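Coronin (Toxoplasma gondii, PDB 4OZU) probably binds actin filaments, and contributes to invasion and egress of the parasite; the part described here is its WD40 beta-propeller domain. Local coordinates at residues A[234-239]-A[248-253]; A[220-225]-A[271-276]. One frame throughout, in Å; residues are numbered along the deposited sequence.

Contact 1: A[234-239]-A[248-253]; sequences VFTTGF and AIWDTR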
loop_
_atom_site.group_PDB
_atom_site.type_symbol
_atom_site.label_atom_id
_atom_site.label_comp_id
_atom_site.label_asym_id
_atom_site.label_seq_id
_atom_site.Cartn_x
_atom_site.Cartn_y
_atom_site.Cartn_z
ATOM N N VAL A 234 8.375 -11.897 4.699
ATOM C CA VAL A 234 7.782 -11.288 3.515
ATOM C C VAL A 234 6.710 -12.218 2.978
ATOM O O VAL A 234 6.839 -13.436 3.082
ATOM C CB VAL A 234 8.836 -11.027 2.412
ATOM C CG1 VAL A 234 8.173 -10.532 1.121
ATOM C CG2 VAL A 234 9.855 -10.028 2.888
ATOM N N PHE A 235 5.658 -11.633 2.415
ATOM C CA PHE A 235 4.517 -12.375 1.870
ATOM C C PHE A 235 4.431 -12.156 0.370
ATOM O O PHE A 235 4.535 -11.020 -0.071
ATOM C CB PHE A 235 3.219 -11.905 2.525
ATOM C CG PHE A 235 1.983 -12.623 2.035
ATOM C CD1 PHE A 235 1.650 -13.873 2.531
ATOM C CD2 PHE A 235 1.143 -12.031 1.102
ATOM C CE1 PHE A 235 0.508 -14.523 2.101
ATOM C CE2 PHE A 235 0.005 -12.681 0.665
ATOM C CZ PHE A 235 -0.314 -13.928 1.169
ATOM N N THR A 236 4.242 -13.220 -0.412
ATOM C CA THR A 236 4.040 -13.066 -1.852
ATOM C C THR A 236 2.764 -13.729 -2.317
ATOM O O THR A 236 2.309 -14.710 -1.726
ATOM C CB THR A 236 5.204 -13.661 -2.690
ATOM O OG1 THR A 236 5.340 -15.059 -2.405
ATOM C CG2 THR A 236 6.507 -12.951 -2.400
ATOM N N THR A 237 2.191 -13.155 -3.375
ATOM C CA THR A 237 1.155 -13.798 -4.171
ATOM C C THR A 237 1.722 -14.045 -5.547
ATOM O O THR A 237 2.620 -13.336 -5.990
ATOM C CB THR A 237 -0.104 -12.936 -4.325
ATOM O OG1 THR A 237 0.221 -11.771 -5.095
ATOM C CG2 THR A 237 -0.658 -12.525 -2.975
ATOM N N GLY A 238 1.175 -15.026 -6.240
ATOM C CA GLY A 238 1.630 -15.324 -7.575
ATOM C C GLY A 238 0.847 -16.472 -8.149
ATOM O O GLY A 238 -0.263 -16.771 -7.701
ATOM N N PHE A 239 1.432 -17.116 -9.147
ATOM C CA PHE A 239 0.751 -18.178 -9.861
ATOM C C PHE A 239 1.601 -19.442 -9.871
ATOM O O PHE A 239 2.829 -19.381 -9.999
ATOM C CB PHE A 239 0.425 -17.724 -11.282
ATOM C CG PHE A 239 -0.547 -16.576 -11.338
ATOM C CD1 PHE A 239 -0.136 -15.289 -11.031
ATOM C CD2 PHE A 239 -1.872 -16.787 -11.685
ATOM C CE1 PHE A 239 -1.030 -14.229 -11.074
ATOM C CE2 PHE A 239 -2.770 -15.730 -11.738
ATOM C CZ PHE A 239 -2.348 -14.451 -11.431
ATOM N N ALA A 248 2.759 -17.348 -0.552
ATOM C CA ALA A 248 3.865 -17.885 0.218
ATOM C C ALA A 248 4.333 -16.891 1.264
ATOM O O ALA A 248 4.241 -15.677 1.070
ATOM C CB ALA A 248 5.014 -18.266 -0.692
ATOM N N ILE A 249 4.809 -17.437 2.380
ATOM C CA ILE A 249 5.489 -16.677 3.423
ATOM C C ILE A 249 6.969 -17.041 3.374
ATOM O O ILE A 249 7.315 -18.221 3.298
ATOM C CB ILE A 249 4.913 -16.975 4.823
ATOM C CG1 ILE A 249 3.471 -16.471 4.920
ATOM C CG2 ILE A 249 5.789 -16.338 5.918
ATOM C CD1 ILE A 249 2.774 -16.821 6.221
ATOM N N TRP A 250 7.819 -16.020 3.403
ATOM C CA TRP A 250 9.264 -16.188 3.321
ATOM C C TRP A 250 9.939 -15.573 4.518
ATOM O O TRP A 250 9.553 -14.500 4.977
ATOM C CB TRP A 250 9.828 -15.535 2.061
ATOM C CG TRP A 250 9.117 -15.943 0.841
ATOM C CD1 TRP A 250 7.960 -15.407 0.348
ATOM C CD2 TRP A 250 9.493 -16.991 -0.056
ATOM N NE1 TRP A 250 7.600 -16.052 -0.804
ATOM C CE2 TRP A 250 8.520 -17.033 -1.071
ATOM C CE3 TRP A 250 10.553 -17.897 -0.096
ATOM C CZ2 TRP A 250 8.580 -17.945 -2.118
ATOM C CZ3 TRP A 250 10.612 -18.798 -1.132
ATOM C CH2 TRP A 250 9.631 -18.818 -2.133
ATOM N N ASP A 251 10.968 -16.261 4.982
ATOM C CA ASP A 251 11.872 -15.769 6.005
ATOM C C ASP A 251 13.158 -15.336 5.312
ATOM O O ASP A 251 13.883 -16.171 4.768
ATOM C CB ASP A 251 12.139 -16.862 7.035
ATOM C CG ASP A 251 13.100 -16.433 8.128
ATOM O OD1 ASP A 251 13.624 -15.298 8.082
ATOM O OD2 ASP A 251 13.333 -17.250 9.042
ATOM N N THR A 252 13.442 -14.037 5.320
ATOM C CA THR A 252 14.589 -13.523 4.573
ATOM C C THR A 252 15.929 -13.952 5.161
ATOM O O THR A 252 16.979 -13.741 4.547
ATOM C CB THR A 252 14.557 -11.985 4.478
ATOM O OG1 THR A 252 14.432 -11.417 5.785
ATOM C CG2 THR A 252 13.383 -11.540 3.623
ATOM N N ARG A 253 15.896 -14.569 6.340
ATOM C CA ARG A 253 17.101 -15.105 6.965
ATOM C C ARG A 253 17.316 -16.588 6.634
ATOM O O ARG A 253 18.389 -17.150 6.894
ATOM C CB ARG A 253 17.029 -14.916 8.478
ATOM C CG ARG A 253 17.230 -13.485 8.920
ATOM C CD ARG A 253 17.437 -13.384 10.421
ATOM N NE ARG A 253 17.717 -12.009 10.829
ATOM C CZ ARG A 253 16.788 -11.101 11.115
ATOM N NH1 ARG A 253 15.492 -11.406 11.057
ATOM N NH2 ARG A 253 17.159 -9.878 11.468
#

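Contact 2: A[220-225]-A[271-276]; sequences KCTWID and LYPIFD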
loop_
_atom_site.group_PDB
_atom_site.type_symbol
_atom_site.label_atom_id
_atom_site.label_comp_id
_atom_site.label_asym_id
_atom_site.label_seq_id
_atom_site.Cartn_x
_atom_site.Cartn_y
_atom_site.Cartn_z
ATOM N N LYS A 220 3.372 -10.493 -6.596
ATOM C CA LYS A 220 3.310 -9.250 -5.832
ATOM C C LYS A 220 3.752 -9.564 -4.418
ATOM O O LYS A 220 3.538 -10.673 -3.947
ATOM C CB LYS A 220 1.889 -8.671 -5.834
ATOM C CG LYS A 220 1.312 -8.375 -7.210
ATOM C CD LYS A 220 1.840 -7.067 -7.776
ATOM C CE LYS A 220 1.306 -6.822 -9.177
ATOM N NZ LYS A 220 1.732 -5.509 -9.753
ATOM N N CYS A 221 4.358 -8.602 -3.734
ATOM C CA CYS A 221 4.798 -8.843 -2.369
ATOM C C CYS A 221 4.410 -7.721 -1.424
ATOM O O CYS A 221 4.029 -6.632 -1.838
ATOM C CB CYS A 221 6.314 -9.047 -2.310
ATOM S SG CYS A 221 7.300 -7.519 -2.477
ATOM N N THR A 222 4.480 -8.037 -0.139
ATOM C CA THR A 222 4.470 -7.038 0.910
ATOM C C THR A 222 5.156 -7.652 2.129
ATOM O O THR A 222 5.298 -8.871 2.217
ATOM C CB THR A 222 3.052 -6.574 1.253
ATOM O OG1 THR A 222 3.116 -5.370 2.027
ATOM C CG2 THR A 222 2.301 -7.645 2.014
ATOM N N TRP A 223 5.584 -6.815 3.065
ATOM C CA TRP A 223 6.216 -7.308 4.275
ATOM C C TRP A 223 5.165 -7.680 5.305
ATOM O O TRP A 223 4.102 -7.064 5.356
ATOM C CB TRP A 223 7.166 -6.261 4.846
ATOM C CG TRP A 223 8.398 -6.121 4.047
ATOM C CD1 TRP A 223 8.547 -5.407 2.902
ATOM C CD2 TRP A 223 9.673 -6.714 4.327
ATOM N NE1 TRP A 223 9.842 -5.511 2.442
ATOM C CE2 TRP A 223 10.552 -6.311 3.300
ATOM C CE3 TRP A 223 10.158 -7.539 5.344
ATOM C CZ2 TRP A 223 11.884 -6.704 3.262
ATOM C CZ3 TRP A 223 11.488 -7.931 5.300
ATOM C CH2 TRP A 223 12.332 -7.513 4.266
ATOM N N ILE A 224 5.467 -8.695 6.109
ATOM C CA ILE A 224 4.591 -9.102 7.190
ATOM C C ILE A 224 5.410 -9.229 8.476
ATOM O O ILE A 224 5.353 -10.238 9.173
ATOM C CB ILE A 224 3.844 -10.421 6.851
ATOM C CG1 ILE A 224 4.833 -11.508 6.407
ATOM C CG2 ILE A 224 2.802 -10.159 5.768
ATOM C CD1 ILE A 224 4.197 -12.858 6.126
ATOM N N ASP A 225 6.191 -8.183 8.761
ATOM C CA ASP A 225 6.825 -8.016 10.063
ATOM C C ASP A 225 5.963 -7.032 10.875
ATOM O O ASP A 225 4.743 -7.194 10.925
ATOM C CB ASP A 225 8.302 -7.576 9.923
ATOM C CG ASP A 225 8.512 -6.342 9.027
ATOM O OD1 ASP A 225 7.635 -5.955 8.229
ATOM O OD2 ASP A 225 9.616 -5.762 9.108
ATOM N N LEU A 271 -2.856 -10.746 -7.477
ATOM C CA LEU A 271 -3.396 -10.359 -6.183
ATOM C C LEU A 271 -2.459 -9.409 -5.450
ATOM O O LEU A 271 -1.279 -9.705 -5.254
ATOM C CB LEU A 271 -3.661 -11.596 -5.322
ATOM C CG LEU A 271 -4.817 -12.483 -5.796
ATOM C CD1 LEU A 271 -4.796 -13.821 -5.080
ATOM C CD2 LEU A 271 -6.158 -11.797 -5.603
ATOM N N TYR A 272 -3.001 -8.255 -5.074
ATOM C CA TYR A 272 -2.298 -7.291 -4.238
ATOM C C TYR A 272 -2.506 -7.645 -2.777
ATOM O O TYR A 272 -3.647 -7.666 -2.308
ATOM C CB TYR A 272 -2.794 -5.870 -4.516
ATOM C CG TYR A 272 -2.379 -5.376 -5.877
ATOM C CD1 TYR A 272 -1.163 -4.727 -6.054
ATOM C CD2 TYR A 272 -3.180 -5.588 -6.993
ATOM C CE1 TYR A 272 -0.762 -4.292 -7.299
ATOM C CE2 TYR A 272 -2.786 -5.150 -8.245
ATOM C CZ TYR A 272 -1.572 -4.508 -8.388
ATOM O OH TYR A 272 -1.165 -4.072 -9.620
ATOM N N PRO A 273 -1.413 -7.943 -2.058
ATOM C CA PRO A 273 -1.503 -8.188 -0.617
ATOM C C PRO A 273 -1.425 -6.894 0.183
ATOM O O PRO A 273 -0.552 -6.063 -0.076
ATOM C CB PRO A 273 -0.292 -9.081 -0.342
ATOM C CG PRO A 273 0.723 -8.619 -1.333
ATOM C CD PRO A 273 -0.047 -8.184 -2.561
ATOM N N ILE A 274 -2.344 -6.735 1.136
ATOM C CA ILE A 274 -2.363 -5.595 2.046
ATOM C C ILE A 274 -2.266 -6.095 3.479
ATOM O O ILE A 274 -3.147 -6.826 3.938
ATOM C CB ILE A 274 -3.652 -4.760 1.884
ATOM C CG1 ILE A 274 -3.793 -4.261 0.440
ATOM C CG2 ILE A 274 -3.677 -3.603 2.867
ATOM C CD1 ILE A 274 -2.663 -3.366 -0.034
ATOM N N PHE A 275 -1.202 -5.707 4.180
ATOM C CA PHE A 275 -0.988 -6.146 5.555
ATOM C C PHE A 275 -1.299 -5.051 6.567
ATOM O O PHE A 275 -0.781 -3.938 6.479
ATOM C CB PHE A 275 0.455 -6.619 5.743
ATOM C CG PHE A 275 0.710 -7.322 7.056
ATOM C CD1 PHE A 275 -0.089 -8.377 7.468
ATOM C CD2 PHE A 275 1.778 -6.949 7.857
ATOM C CE1 PHE A 275 0.167 -9.035 8.657
ATOM C CE2 PHE A 275 2.038 -7.601 9.050
ATOM C CZ PHE A 275 1.237 -8.644 9.448
ATOM N N ASP A 276 -2.165 -5.392 7.514
ATOM C CA ASP A 276 -2.413 -4.588 8.703
ATOM C C ASP A 276 -1.411 -5.058 9.749
ATOM O O ASP A 276 -1.612 -6.078 10.399
ATOM C CB ASP A 276 -3.866 -4.760 9.172
ATOM C CG ASP A 276 -4.162 -4.085 10.517
ATOM O OD1 ASP A 276 -3.230 -3.558 11.166
ATOM O OD2 ASP A 276 -5.353 -4.113 10.943
HETATM O O HOH W 1 0.970 -3.977 3.072
#

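Contact 1: A[234-239]-A[248-253]
Strands 234-239 and 248-251 run antiparallel as the two arms of a beta hairpin, the second and third strands of one propeller blade. Val234 pairs with Trp250 and Thr236 with Ala248, each pair through two backbone hydrogen bonds; the shortest joins Trp250 N to Val234 O at 2.8 Å. Between them Phe235 and Ile249 form a non-hydrogen-bonded pair.

The decisive side chains are Trp250 and Thr236. With CG anti to the carbonyl carbon (chi1 -51°), the indole folds back across the neighbouring strand at about a right angle to the threonine. Its NE1 gives a nearly straight bond (168° at the hydrogen) of 2.9 Å to Thr236 OG1, which lies in the ring plane at the indole edge. Thr236 offers that oxygen by holding OG1 in the crowded position between N and carbonyl carbon (chi1 59°), while its methyl CG2 stays 3.7 Å from Trp250 NE1. A beta-branched residue suits the strand, and here also brings a hydroxyl. Small Ala248 fits beside it, its CB 3.7 Å from Thr236 OG1. Leu196, from the preceding blade, packs against both Trp250 and Thr236.

On the other face of the sheet Phe235 holds CG anti to its backbone N. This presents the ring edge to Ile249, with Phe235 CD1 4.0 Å from Ile249 CG1. At the end of the strand, Asp251 OD1 accepts from Arg253 N at 3.0 Å, an Asx turn; within it Thr252 CG2 lies 3.9 Å from Val234 CG2.

His213 NE2 also bonds Thr236 OG1, matching the Trp-Ser/Thr-His network of WD40 blades, with Trp250-Asp251 as the WD dipeptide. The buried hydroxyl is thus held from two sides, accepting the indole N-H and pairing with the histidine, and the in-plane bond would help hold the indole's rotation.

Contact 2: A[220-225]-A[271-276]
Lys220 NZ has three partners: it donates to Tyr272 OH at 3.2 Å, forms a salt bridge with Glu35 and hydrogen-bonds the backbone oxygen of Leu176. A bend at chi2 (-79°) turns the long chain alongside the tyrosine, the two pointing the same way, with Lys220 CD 3.8 Å from Tyr272 CE1. Lysine suits this buried place because its methylenes can lie against the aromatic ring while the ammonium reaches past to the polar groups; the nearby carboxylate should favour its charged form.

Pro273 points toward the other strand and fills the middle, where Pro273 CB lies 3.8 Å from the methyl Thr222 CG2. Thr222 turns its hydroxyl, anti to the backbone N (chi1 -165°), to a water 2.8 Å from OG1; the same water accepts from Phe275 N at 3.0 Å, bridging the strands.

Farther along, Ile224 CG2 sits over the centre of the Phe275 ring, 3.8 Å from the centroid, in a CH-pi contact, while Asp225 O lies at the ring edge, 3.3 Å from CE2. The flat ring thus serves both an apolar and a polar neighbour.

The two strands run nearly parallel, their axes 6.2 Å apart and joined by no direct backbone hydrogen bond: the relation of innermost strands in adjacent blades of a beta-propeller, packed near its centre.

Following the chain from the N terminus, 220-225 comes first as the inner strand of its blade, and 234-239 is the next strand of the same sheet, bonded to it by Phe235 N to Thr222 O (2.8 Å). Contact 1 then closes the eight-residue connection of the hairpin between 234-239 and 248-253. After the outer strand 260-265 the chain returns inward to 271-276, which begins the following blade, and contact 2 closes this wider loop, with contact 1 lying wholly within it. Contact 1 thus pairs the two middle strands of one blade, whereas contact 2 joins that blade to its neighbour. Thr237 OG1 probably hydrogen-bonds Leu271 O (2.6 Å), a direct tie between the two contacts.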